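Local coordinates for putative regulatory protein SCO4313 (Streptomyces coelicolor, PDB 2OI8), which probably binds DNA at regulatory sites as a TetR-type transcription factor, controlling the expression of target genes, at residues 96-107 with 180-191; 132-140 with 166-177. One frame throughout, in Å; residues are numbered along the deposited sequence.

Contact 1. Residues 96-107 with 180-191; sequences LRAWALDDPQRY and WSRLHGVLSLEL
The Y107 ring takes L191 CD1 over one face, with that methyl 4.0 Å from the Y107 ring centroid in CH-pi geometry, and has S188 CB at its edge. The H184 imidazole is approached in a similar way: L96 CD2 stands over one face, 4.2 Å from the H184 centroid, and the phenol oxygen of Y107 lies at the edge. The two rings meet rim to rim, their planes 29° apart, and Y107 OH is 3.0 Å from H184 ND1, a hydrogen bond in which either group could be the donor. With CG of Y107 anti to the backbone N (chi1 178°), the ring reaches from helix 104-111 into a hole formed by H184, L187, S188 and L191, a knobs-into-holes fit. An alanine here is likely to leave H184 ND1 without this partner and to open a gap beside L191. L187 is the reciprocal knob, set among L96, R97, A100 and Y107, its CD1 3.8 Å from A100 CB. L191 fills the next hole, where its CD2 lies 3.5 Å from L101 CD2 and also touches P104. At the R97 guanidinium, the E190 carboxylate comes in at the edge while L101 CD1 covers a face. The 2.9 Å bond from R97 NH2 to E190 OE1 lies near the guanidinium plane but meets the oxygen from above the carboxylate plane. The second bond, R97 NH1 to E190 OE2, is modelled so short that its length is doubtful. Helix segments 96-102 and 180-191, 25° from parallel in the TetR-type C-terminal region, are thus joined by a largely buried leucine-aromatic core, whose Y107 hydroxyl and H184 ND1 share a hydrogen bond, and by a partly exposed charge pair in which R97 and S202 OG share E190 OE1.

Contact 2. Residues 132-140 with 166-177; sequences MAVIVDACA and RPAPSSALHRAL
V136 packs between the R166 guanidinium and L173 and A176 of helix 170-191, and its atoms can be followed outward. V136 CB is 4.0 Å from R166 NH2. Anti to the backbone N (chi1 173°), V136 CG1 lies 3.4 Å from R166 NH1 and 3.6 Å from L173 CD2, so it touches both the guanidinium and a leucine. The other branch, V136 CG2, lies 3.8 Å from A176 CB, which I135 CG2 also meets. The R166 chain, bent at chi2 and chi3, doubles back past V136 and brings R166 NH2 to within 2.8 Å of D137 OD1. This salt bridge includes only a weak hydrogen bond, with an N-H...O angle of 119° at D137 OD1, and the side chains cross at about a right angle. One turn on from V136, C139 faces A172 with their CA atoms 5.0 Å apart, and C139 SG rests 3.3 Å from R175 CG. Small residues at A172 and A176 are consistent with the close approach of the segment axes, 8.3 Å at an angle of 124°. At the other end, the M132 and L177 side chains cross at about a right angle, CE of selenomethionine M132 meeting L177 CD2. The two helices sit among other helices: I135 leans on L79 of helix 60-84, C139 on L89 of helix 89-102, and L177 on F152 of helix 151-158, while M132 also packs on M198 of the second subunit.

Both contacts use helix 170-191, contact 2 its N-terminal part and contact 1 its C-terminal part, with centres 21 Å apart. Contact 1 is the more central, about 9 Å from the centre of the chain against about 18 Å for contact 2. Segments 166-177 and 180-191 are two residues apart along this helix, and a weak bond from S181 OG to L177 O spans the gap. Helix 60-84 bridges the contacts, touching L96 through Q75 and I135 through L79. Helix 170-191 packs inward through both and also meets the second subunit, R182 pairing with E209 there, consistent with a part in the dimer interface; the predicted DNA-binding motif, residues 38-57, belongs to neither contact.

Contact 1. Residues 96-107 with 180-191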
loop_
_atom_site.group_PDB
_atom_site.type_symbol
_atom_site.label_atom_id
_atom_site.label_comp_id
_atom_site.label_asym_id
_atom_site.label_seq_id
_atom_site.Cartn_x
_atom_site.Cartn_y
_atom_site.Cartn_z
ATOM N N LEU A 96 5.428 0.264 -15.203
ATOM C CA LEU A 96 5.107 0.480 -13.797
ATOM C C LEU A 96 5.393 -0.770 -12.943
ATOM O O LEU A 96 5.852 -0.632 -11.819
ATOM C CB LEU A 96 3.641 0.945 -13.636
ATOM C CG LEU A 96 3.170 1.198 -12.190
ATOM C CD1 LEU A 96 4.028 2.291 -11.472
ATOM C CD2 LEU A 96 1.659 1.508 -12.094
ATOM N N ARG A 97 5.143 -1.970 -13.504
ATOM C CA ARG A 97 5.294 -3.236 -12.777
ATOM C C ARG A 97 6.749 -3.467 -12.432
ATOM O O ARG A 97 7.083 -3.775 -11.276
ATOM C CB ARG A 97 4.743 -4.426 -13.581
ATOM C CG ARG A 97 4.745 -5.763 -12.808
ATOM C CD ARG A 97 3.819 -6.829 -13.399
ATOM N NE ARG A 97 3.980 -8.091 -12.680
ATOM C CZ ARG A 97 3.316 -8.405 -11.559
ATOM N NH1 ARG A 97 2.434 -7.557 -11.062
ATOM N NH2 ARG A 97 3.517 -9.560 -10.921
ATOM N N ALA A 98 7.603 -3.281 -13.429
ATOM C CA ALA A 98 9.043 -3.549 -13.303
ATOM C C ALA A 98 9.720 -2.541 -12.391
ATOM O O ALA A 98 10.556 -2.905 -11.561
ATOM C CB ALA A 98 9.703 -3.563 -14.681
ATOM N N TRP A 99 9.348 -1.274 -12.549
ATOM C CA TRP A 99 9.814 -0.230 -11.648
ATOM C C TRP A 99 9.427 -0.597 -10.199
ATOM O O TRP A 99 10.263 -0.518 -9.277
ATOM C CB TRP A 99 9.247 1.138 -12.045
ATOM C CG TRP A 99 9.653 2.207 -11.082
ATOM C CD1 TRP A 99 10.787 2.955 -11.123
ATOM C CD2 TRP A 99 8.936 2.635 -9.910
ATOM N NE1 TRP A 99 10.831 3.824 -10.055
ATOM C CE2 TRP A 99 9.707 3.645 -9.292
ATOM C CE3 TRP A 99 7.728 2.253 -9.319
ATOM C CZ2 TRP A 99 9.306 4.283 -8.125
ATOM C CZ3 TRP A 99 7.329 2.887 -8.159
ATOM C CH2 TRP A 99 8.116 3.895 -7.577
ATOM N N ALA A 100 8.169 -0.990 -9.998
ATOM C CA ALA A 100 7.711 -1.442 -8.687
ATOM C C ALA A 100 8.515 -2.648 -8.214
ATOM O O ALA A 100 9.057 -2.663 -7.105
ATOM C CB ALA A 100 6.209 -1.780 -8.721
ATOM N N LEU A 101 8.599 -3.667 -9.046
ATOM C CA LEU A 101 9.241 -4.890 -8.596
ATOM C C LEU A 101 10.749 -4.722 -8.545
ATOM O O LEU A 101 11.434 -5.454 -7.843
ATOM C CB LEU A 101 8.830 -6.103 -9.448
ATOM C CG LEU A 101 7.338 -6.461 -9.413
ATOM C CD1 LEU A 101 7.034 -7.594 -10.373
ATOM C CD2 LEU A 101 6.840 -6.815 -7.999
ATOM N N ASP A 102 11.276 -3.747 -9.265
ATOM C CA ASP A 102 12.730 -3.600 -9.299
ATOM C C ASP A 102 13.248 -3.146 -7.936
ATOM O O ASP A 102 14.374 -3.436 -7.597
ATOM C CB ASP A 102 13.195 -2.674 -10.428
ATOM C CG ASP A 102 14.710 -2.449 -10.423
ATOM O OD1 ASP A 102 15.507 -3.417 -10.517
ATOM O OD2 ASP A 102 15.107 -1.273 -10.337
ATOM N N ASP A 103 12.412 -2.463 -7.154
ATOM C CA ASP A 103 12.842 -1.872 -5.873
ATOM C C ASP A 103 11.648 -1.637 -4.952
ATOM O O ASP A 103 11.143 -0.511 -4.854
ATOM C CB ASP A 103 13.593 -0.563 -6.116
ATOM C CG ASP A 103 14.267 -0.030 -4.870
ATOM O OD1 ASP A 103 13.937 -0.439 -3.740
ATOM O OD2 ASP A 103 15.143 0.829 -5.003
ATOM N N PRO A 104 11.197 -2.695 -4.255
ATOM C CA PRO A 104 10.024 -2.568 -3.394
ATOM C C PRO A 104 10.149 -1.477 -2.328
ATOM O O PRO A 104 9.129 -0.814 -1.989
ATOM C CB PRO A 104 9.928 -3.946 -2.723
ATOM C CG PRO A 104 10.563 -4.896 -3.723
ATOM C CD PRO A 104 11.748 -4.062 -4.210
ATOM N N GLN A 105 11.363 -1.279 -1.809
ATOM C CA GLN A 105 11.577 -0.301 -0.753
ATOM C C GLN A 105 11.294 1.078 -1.286
ATOM O O GLN A 105 10.666 1.894 -0.601
ATOM C CB GLN A 105 12.994 -0.361 -0.183
ATOM C CG GLN A 105 13.278 -1.591 0.616
ATOM C CD GLN A 105 12.239 -1.834 1.698
ATOM O OE1 GLN A 105 11.943 -0.959 2.539
ATOM N NE2 GLN A 105 11.670 -3.032 1.685
ATOM N N ARG A 106 11.731 1.327 -2.520
ATOM C CA ARG A 106 11.445 2.596 -3.157
ATOM C C ARG A 106 9.932 2.770 -3.394
ATOM O O ARG A 106 9.388 3.851 -3.163
ATOM C CB ARG A 106 12.221 2.690 -4.453
ATOM C CG ARG A 106 12.152 4.018 -5.166
ATOM C CD ARG A 106 12.934 3.931 -6.474
ATOM N NE ARG A 106 12.526 2.765 -7.266
ATOM C CZ ARG A 106 13.160 2.341 -8.356
ATOM N NH1 ARG A 106 14.232 2.988 -8.791
ATOM N NH2 ARG A 106 12.720 1.277 -9.020
ATOM N N TYR A 107 9.249 1.706 -3.819
ATOM C CA TYR A 107 7.812 1.749 -4.054
ATOM C C TYR A 107 7.091 2.181 -2.773
ATOM O O TYR A 107 6.213 3.062 -2.796
ATOM C CB TYR A 107 7.310 0.364 -4.535
ATOM C CG TYR A 107 5.797 0.272 -4.758
ATOM C CD1 TYR A 107 4.952 -0.115 -3.718
ATOM C CD2 TYR A 107 5.217 0.563 -6.020
ATOM C CE1 TYR A 107 3.545 -0.202 -3.895
ATOM C CE2 TYR A 107 3.801 0.471 -6.222
ATOM C CZ TYR A 107 2.987 0.099 -5.150
ATOM O OH TYR A 107 1.610 -0.001 -5.292
ATOM N N TRP A 180 -4.206 3.921 -12.558
ATOM C CA TRP A 180 -3.354 4.167 -11.410
ATOM C C TRP A 180 -3.764 3.283 -10.218
ATOM O O TRP A 180 -2.945 2.560 -9.651
ATOM C CB TRP A 180 -3.467 5.642 -11.039
ATOM C CG TRP A 180 -2.370 6.188 -10.211
ATOM C CD1 TRP A 180 -2.495 6.843 -9.024
ATOM C CD2 TRP A 180 -0.980 6.157 -10.509
ATOM N NE1 TRP A 180 -1.268 7.216 -8.557
ATOM C CE2 TRP A 180 -0.314 6.805 -9.447
ATOM C CE3 TRP A 180 -0.224 5.642 -11.569
ATOM C CZ2 TRP A 180 1.083 6.969 -9.414
ATOM C CZ3 TRP A 180 1.183 5.797 -11.532
ATOM C CH2 TRP A 180 1.810 6.454 -10.458
ATOM N N SER A 181 -5.039 3.317 -9.858
ATOM C CA SER A 181 -5.448 2.691 -8.618
ATOM C C SER A 181 -5.548 1.199 -8.794
ATOM O O SER A 181 -5.092 0.468 -7.943
ATOM C CB SER A 181 -6.765 3.268 -8.139
ATOM O OG SER A 181 -7.756 2.924 -9.076
ATOM N N ARG A 182 -6.126 0.744 -9.895
ATOM C CA ARG A 182 -6.223 -0.693 -10.165
ATOM C C ARG A 182 -4.870 -1.450 -10.164
ATOM O O ARG A 182 -4.754 -2.525 -9.551
ATOM C CB ARG A 182 -6.995 -0.960 -11.465
ATOM C CG ARG A 182 -8.465 -0.689 -11.316
ATOM C CD ARG A 182 -9.286 -1.065 -12.533
ATOM N NE ARG A 182 -10.614 -0.443 -12.466
ATOM C CZ ARG A 182 -11.534 -0.495 -13.435
ATOM N NH1 ARG A 182 -11.294 -1.145 -14.563
ATOM N NH2 ARG A 182 -12.700 0.111 -13.275
ATOM N N LEU A 183 -3.864 -0.889 -10.832
ATOM C CA LEU A 183 -2.533 -1.522 -10.929
ATOM C C LEU A 183 -1.667 -1.428 -9.660
ATOM O O LEU A 183 -0.826 -2.312 -9.382
ATOM C CB LEU A 183 -1.781 -0.950 -12.142
ATOM C CG LEU A 183 -2.522 -1.194 -13.464
ATOM C CD1 LEU A 183 -1.728 -0.624 -14.596
ATOM C CD2 LEU A 183 -2.823 -2.670 -13.711
ATOM N N HIS A 184 -1.856 -0.341 -8.910
ATOM C CA HIS A 184 -1.245 -0.202 -7.589
ATOM C C HIS A 184 -1.861 -1.163 -6.588
ATOM O O HIS A 184 -1.158 -1.674 -5.715
ATOM C CB HIS A 184 -1.307 1.232 -7.102
ATOM C CG HIS A 184 -0.279 2.106 -7.744
ATOM N ND1 HIS A 184 1.060 2.032 -7.421
ATOM C CD2 HIS A 184 -0.384 3.051 -8.710
ATOM C CE1 HIS A 184 1.738 2.895 -8.163
ATOM N NE2 HIS A 184 0.882 3.535 -8.943
ATOM N N GLY A 185 -3.164 -1.426 -6.755
ATOM C CA GLY A 185 -3.903 -2.382 -5.934
ATOM C C GLY A 185 -3.209 -3.712 -6.019
ATOM O O GLY A 185 -2.898 -4.306 -5.000
ATOM N N VAL A 186 -2.914 -4.174 -7.231
ATOM C CA VAL A 186 -2.209 -5.451 -7.335
ATOM C C VAL A 186 -0.708 -5.368 -7.014
ATOM O O VAL A 186 -0.193 -6.223 -6.324
ATOM C CB VAL A 186 -2.554 -6.253 -8.610
ATOM C CG1 VAL A 186 -3.494 -5.492 -9.499
ATOM C CG2 VAL A 186 -1.303 -6.746 -9.343
ATOM N N LEU A 187 -0.035 -4.308 -7.431
ATOM C CA LEU A 187 1.376 -4.179 -7.113
ATOM C C LEU A 187 1.651 -4.140 -5.623
ATOM O O LEU A 187 2.544 -4.837 -5.129
ATOM C CB LEU A 187 2.000 -2.957 -7.811
ATOM C CG LEU A 187 2.136 -3.109 -9.325
ATOM C CD1 LEU A 187 2.651 -1.815 -9.935
ATOM C CD2 LEU A 187 3.031 -4.308 -9.677
ATOM N N SER A 188 0.897 -3.343 -4.889
ATOM C CA SER A 188 1.213 -3.242 -3.479
ATOM C C SER A 188 0.676 -4.421 -2.694
ATOM O O SER A 188 1.256 -4.814 -1.691
ATOM C CB SER A 188 0.753 -1.919 -2.916
ATOM O OG SER A 188 -0.560 -1.694 -3.320
ATOM N N LEU A 189 -0.399 -5.038 -3.169
ATOM C CA LEU A 189 -0.844 -6.286 -2.538
ATOM C C LEU A 189 0.167 -7.363 -2.718
ATOM O O LEU A 189 0.418 -8.095 -1.785
ATOM C CB LEU A 189 -2.209 -6.768 -3.034
ATOM C CG LEU A 189 -3.424 -6.004 -2.502
ATOM C CD1 LEU A 189 -4.664 -6.600 -3.131
ATOM C CD2 LEU A 189 -3.515 -6.079 -0.972
ATOM N N GLU A 190 0.773 -7.469 -3.900
ATOM C CA GLU A 190 1.829 -8.476 -4.061
ATOM C C GLU A 190 3.098 -8.144 -3.292
ATOM O O GLU A 190 3.583 -8.988 -2.533
ATOM C CB GLU A 190 2.096 -8.897 -5.514
ATOM C CG GLU A 190 2.436 -7.843 -6.525
ATOM C CD GLU A 190 2.158 -8.328 -7.968
ATOM O OE1 GLU A 190 2.378 -9.531 -8.272
ATOM O OE2 GLU A 190 1.719 -7.502 -8.810
ATOM N N LEU A 191 3.584 -6.907 -3.430
ATOM C CA LEU A 191 4.727 -6.395 -2.641
ATOM C C LEU A 191 4.517 -6.390 -1.110
ATOM O O LEU A 191 5.482 -6.471 -0.347
ATOM C CB LEU A 191 5.102 -4.989 -3.117
ATOM C CG LEU A 191 5.722 -4.896 -4.526
ATOM C CD1 LEU A 191 6.142 -3.446 -4.869
ATOM C CD2 LEU A 191 6.944 -5.806 -4.608
#

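Contact 2. Residues 132-140 with 166-177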
loop_
_atom_site.group_PDB
_atom_site.type_symbol
_atom_site.label_atom_id
_atom_site.label_comp_id
_atom_site.label_asym_id
_atom_site.label_seq_id
_atom_site.Cartn_x
_atom_site.Cartn_y
_atom_site.Cartn_z
HETATM N N MSE A 132 1.768 11.183 -13.712
HETATM C CA MSE A 132 0.344 11.143 -14.054
HETATM C C MSE A 132 -0.065 11.852 -15.347
HETATM O O MSE A 132 -1.047 11.471 -15.975
HETATM C CB MSE A 132 -0.501 11.600 -12.867
HETATM C CG MSE A 132 -1.003 10.414 -12.040
HETATM SE SE MSE A 132 -2.759 9.802 -12.681
HETATM C CE MSE A 132 -3.817 11.170 -11.796
ATOM N N ALA A 133 0.690 12.862 -15.756
ATOM C CA ALA A 133 0.466 13.487 -17.055
ATOM C C ALA A 133 0.578 12.464 -18.205
ATOM O O ALA A 133 -0.227 12.481 -19.140
ATOM C CB ALA A 133 1.433 14.648 -17.255
ATOM N N VAL A 134 1.561 11.566 -18.106
ATOM C CA VAL A 134 1.821 10.566 -19.140
ATOM C C VAL A 134 0.638 9.624 -19.299
ATOM O O VAL A 134 0.198 9.379 -20.413
ATOM C CB VAL A 134 3.104 9.739 -18.861
ATOM C CG1 VAL A 134 3.341 8.727 -19.965
ATOM C CG2 VAL A 134 4.321 10.644 -18.728
ATOM N N ILE A 135 0.122 9.106 -18.189
ATOM C CA ILE A 135 -1.030 8.192 -18.221
ATOM C C ILE A 135 -2.232 8.852 -18.889
ATOM O O ILE A 135 -2.924 8.250 -19.731
ATOM C CB ILE A 135 -1.475 7.734 -16.788
ATOM C CG1 ILE A 135 -0.312 7.144 -15.981
ATOM C CG2 ILE A 135 -2.683 6.787 -16.859
ATOM C CD1 ILE A 135 0.513 6.125 -16.741
ATOM N N VAL A 136 -2.490 10.088 -18.474
ATOM C CA VAL A 136 -3.566 10.875 -19.047
ATOM C C VAL A 136 -3.349 10.934 -20.554
ATOM O O VAL A 136 -4.265 10.609 -21.327
ATOM C CB VAL A 136 -3.635 12.291 -18.431
ATOM C CG1 VAL A 136 -4.651 13.135 -19.164
ATOM C CG2 VAL A 136 -3.982 12.215 -16.940
ATOM N N ASP A 137 -2.128 11.305 -20.957
ATOM C CA ASP A 137 -1.760 11.365 -22.368
ATOM C C ASP A 137 -2.273 10.137 -23.102
ATOM O O ASP A 137 -3.043 10.267 -24.052
ATOM C CB ASP A 137 -0.243 11.511 -22.547
ATOM C CG ASP A 137 0.266 12.897 -22.184
ATOM O OD1 ASP A 137 -0.554 13.800 -21.889
ATOM O OD2 ASP A 137 1.504 13.082 -22.191
ATOM N N ALA A 138 -1.888 8.950 -22.625
ATOM C CA ALA A 138 -2.316 7.695 -23.252
ATOM C C ALA A 138 -3.842 7.545 -23.310
ATOM O O ALA A 138 -4.398 7.254 -24.384
ATOM C CB ALA A 138 -1.670 6.495 -22.588
ATOM N N CYS A 139 -4.516 7.795 -22.185
ATOM C CA CYS A 139 -5.979 7.658 -22.112
ATOM C C CYS A 139 -6.772 8.522 -23.107
ATOM O O CYS A 139 -7.997 8.395 -23.183
ATOM C CB CYS A 139 -6.477 7.880 -20.685
ATOM S SG CYS A 139 -6.043 6.532 -19.548
ATOM N N ALA A 140 -6.074 9.399 -23.835
ATOM C CA ALA A 140 -6.595 9.996 -25.066
ATOM C C ALA A 140 -6.264 9.037 -26.233
ATOM O O ALA A 140 -5.360 9.305 -27.064
ATOM C CB ALA A 140 -6.007 11.390 -25.291
ATOM N N ARG A 166 -5.367 21.147 -20.352
ATOM C CA ARG A 166 -5.025 20.355 -21.533
ATOM C C ARG A 166 -5.769 19.026 -21.681
ATOM O O ARG A 166 -5.559 18.105 -20.881
ATOM C CB ARG A 166 -3.497 20.079 -21.560
ATOM C CG ARG A 166 -2.942 19.145 -22.698
ATOM C CD ARG A 166 -3.329 17.625 -22.579
ATOM N NE ARG A 166 -2.423 16.786 -21.773
ATOM C CZ ARG A 166 -2.728 16.188 -20.613
ATOM N NH1 ARG A 166 -3.928 16.328 -20.054
ATOM N NH2 ARG A 166 -1.812 15.455 -19.997
ATOM N N PRO A 167 -6.729 18.947 -22.617
ATOM C CA PRO A 167 -8.009 19.567 -22.862
ATOM C C PRO A 167 -8.976 18.358 -22.816
ATOM O O PRO A 167 -10.194 18.482 -23.076
ATOM C CB PRO A 167 -7.861 20.097 -24.299
ATOM C CG PRO A 167 -6.697 19.299 -24.903
ATOM C CD PRO A 167 -6.283 18.282 -23.852
ATOM N N ALA A 168 -8.377 17.203 -22.457
ATOM C CA ALA A 168 -8.953 15.848 -22.540
ATOM C C ALA A 168 -10.263 15.646 -21.789
ATOM O O ALA A 168 -10.383 16.105 -20.592
ATOM C CB ALA A 168 -7.917 14.812 -22.051
ATOM N N PRO A 169 -11.229 14.900 -22.464
ATOM C CA PRO A 169 -12.543 14.731 -21.839
ATOM C C PRO A 169 -12.362 14.004 -20.505
ATOM O O PRO A 169 -11.508 13.112 -20.388
ATOM C CB PRO A 169 -13.313 13.863 -22.858
ATOM C CG PRO A 169 -12.248 13.149 -23.670
ATOM C CD PRO A 169 -11.124 14.131 -23.771
ATOM N N SER A 170 -13.146 14.401 -19.509
ATOM C CA SER A 170 -12.952 13.909 -18.165
ATOM C C SER A 170 -12.958 12.390 -18.061
ATOM O O SER A 170 -12.412 11.845 -17.102
ATOM C CB SER A 170 -13.983 14.516 -17.221
ATOM O OG SER A 170 -13.625 15.849 -16.875
ATOM N N SER A 171 -13.547 11.700 -19.040
ATOM C CA SER A 171 -13.530 10.224 -19.054
ATOM C C SER A 171 -12.118 9.663 -19.185
ATOM O O SER A 171 -11.805 8.608 -18.618
ATOM C CB SER A 171 -14.440 9.650 -20.140
ATOM O OG SER A 171 -14.258 10.311 -21.372
ATOM N N ALA A 172 -11.271 10.389 -19.913
ATOM C CA ALA A 172 -9.859 10.047 -20.024
ATOM C C ALA A 172 -9.164 10.227 -18.686
ATOM O O ALA A 172 -8.304 9.427 -18.328
ATOM C CB ALA A 172 -9.184 10.886 -21.101
ATOM N N LEU A 173 -9.534 11.263 -17.934
ATOM C CA LEU A 173 -8.942 11.461 -16.602
ATOM C C LEU A 173 -9.418 10.366 -15.651
ATOM O O LEU A 173 -8.641 9.850 -14.837
ATOM C CB LEU A 173 -9.260 12.839 -16.009
ATOM C CG LEU A 173 -8.920 14.159 -16.714
ATOM C CD1 LEU A 173 -8.980 15.319 -15.722
ATOM C CD2 LEU A 173 -7.569 14.118 -17.393
ATOM N N HIS A 174 -10.697 10.019 -15.764
ATOM C CA HIS A 174 -11.294 8.928 -15.003
ATOM C C HIS A 174 -10.573 7.604 -15.298
ATOM O O HIS A 174 -10.159 6.878 -14.376
ATOM C CB HIS A 174 -12.773 8.815 -15.353
ATOM C CG HIS A 174 -13.504 7.765 -14.574
ATOM N ND1 HIS A 174 -12.861 6.846 -13.771
ATOM C CD2 HIS A 174 -14.821 7.459 -14.514
ATOM C CE1 HIS A 174 -13.752 6.027 -13.240
ATOM N NE2 HIS A 174 -14.948 6.378 -13.679
ATOM N N ARG A 175 -10.414 7.300 -16.582
ATOM C CA ARG A 175 -9.640 6.137 -16.977
ATOM C C ARG A 175 -8.215 6.158 -16.399
ATOM O O ARG A 175 -7.753 5.152 -15.867
ATOM C CB ARG A 175 -9.601 6.025 -18.489
ATOM C CG ARG A 175 -8.792 4.847 -18.966
ATOM C CD ARG A 175 -8.908 4.731 -20.451
ATOM N NE ARG A 175 -10.278 4.417 -20.822
ATOM C CZ ARG A 175 -10.587 3.552 -21.774
ATOM N NH1 ARG A 175 -9.607 2.931 -22.432
ATOM N NH2 ARG A 175 -11.857 3.297 -22.062
ATOM N N ALA A 176 -7.522 7.294 -16.493
ATOM C CA ALA A 176 -6.162 7.424 -15.921
ATOM C C ALA A 176 -6.089 7.106 -14.415
ATOM O O ALA A 176 -5.205 6.383 -13.949
ATOM C CB ALA A 176 -5.593 8.811 -16.202
ATOM N N LEU A 177 -7.017 7.669 -13.654
ATOM C CA LEU A 177 -7.115 7.409 -12.218
ATOM C C LEU A 177 -7.381 5.924 -11.934
ATOM O O LEU A 177 -6.786 5.372 -11.038
ATOM C CB LEU A 177 -8.202 8.305 -11.601
ATOM C CG LEU A 177 -7.937 9.815 -11.656
ATOM C CD1 LEU A 177 -9.128 10.572 -11.169
ATOM C CD2 LEU A 177 -6.724 10.179 -10.827
#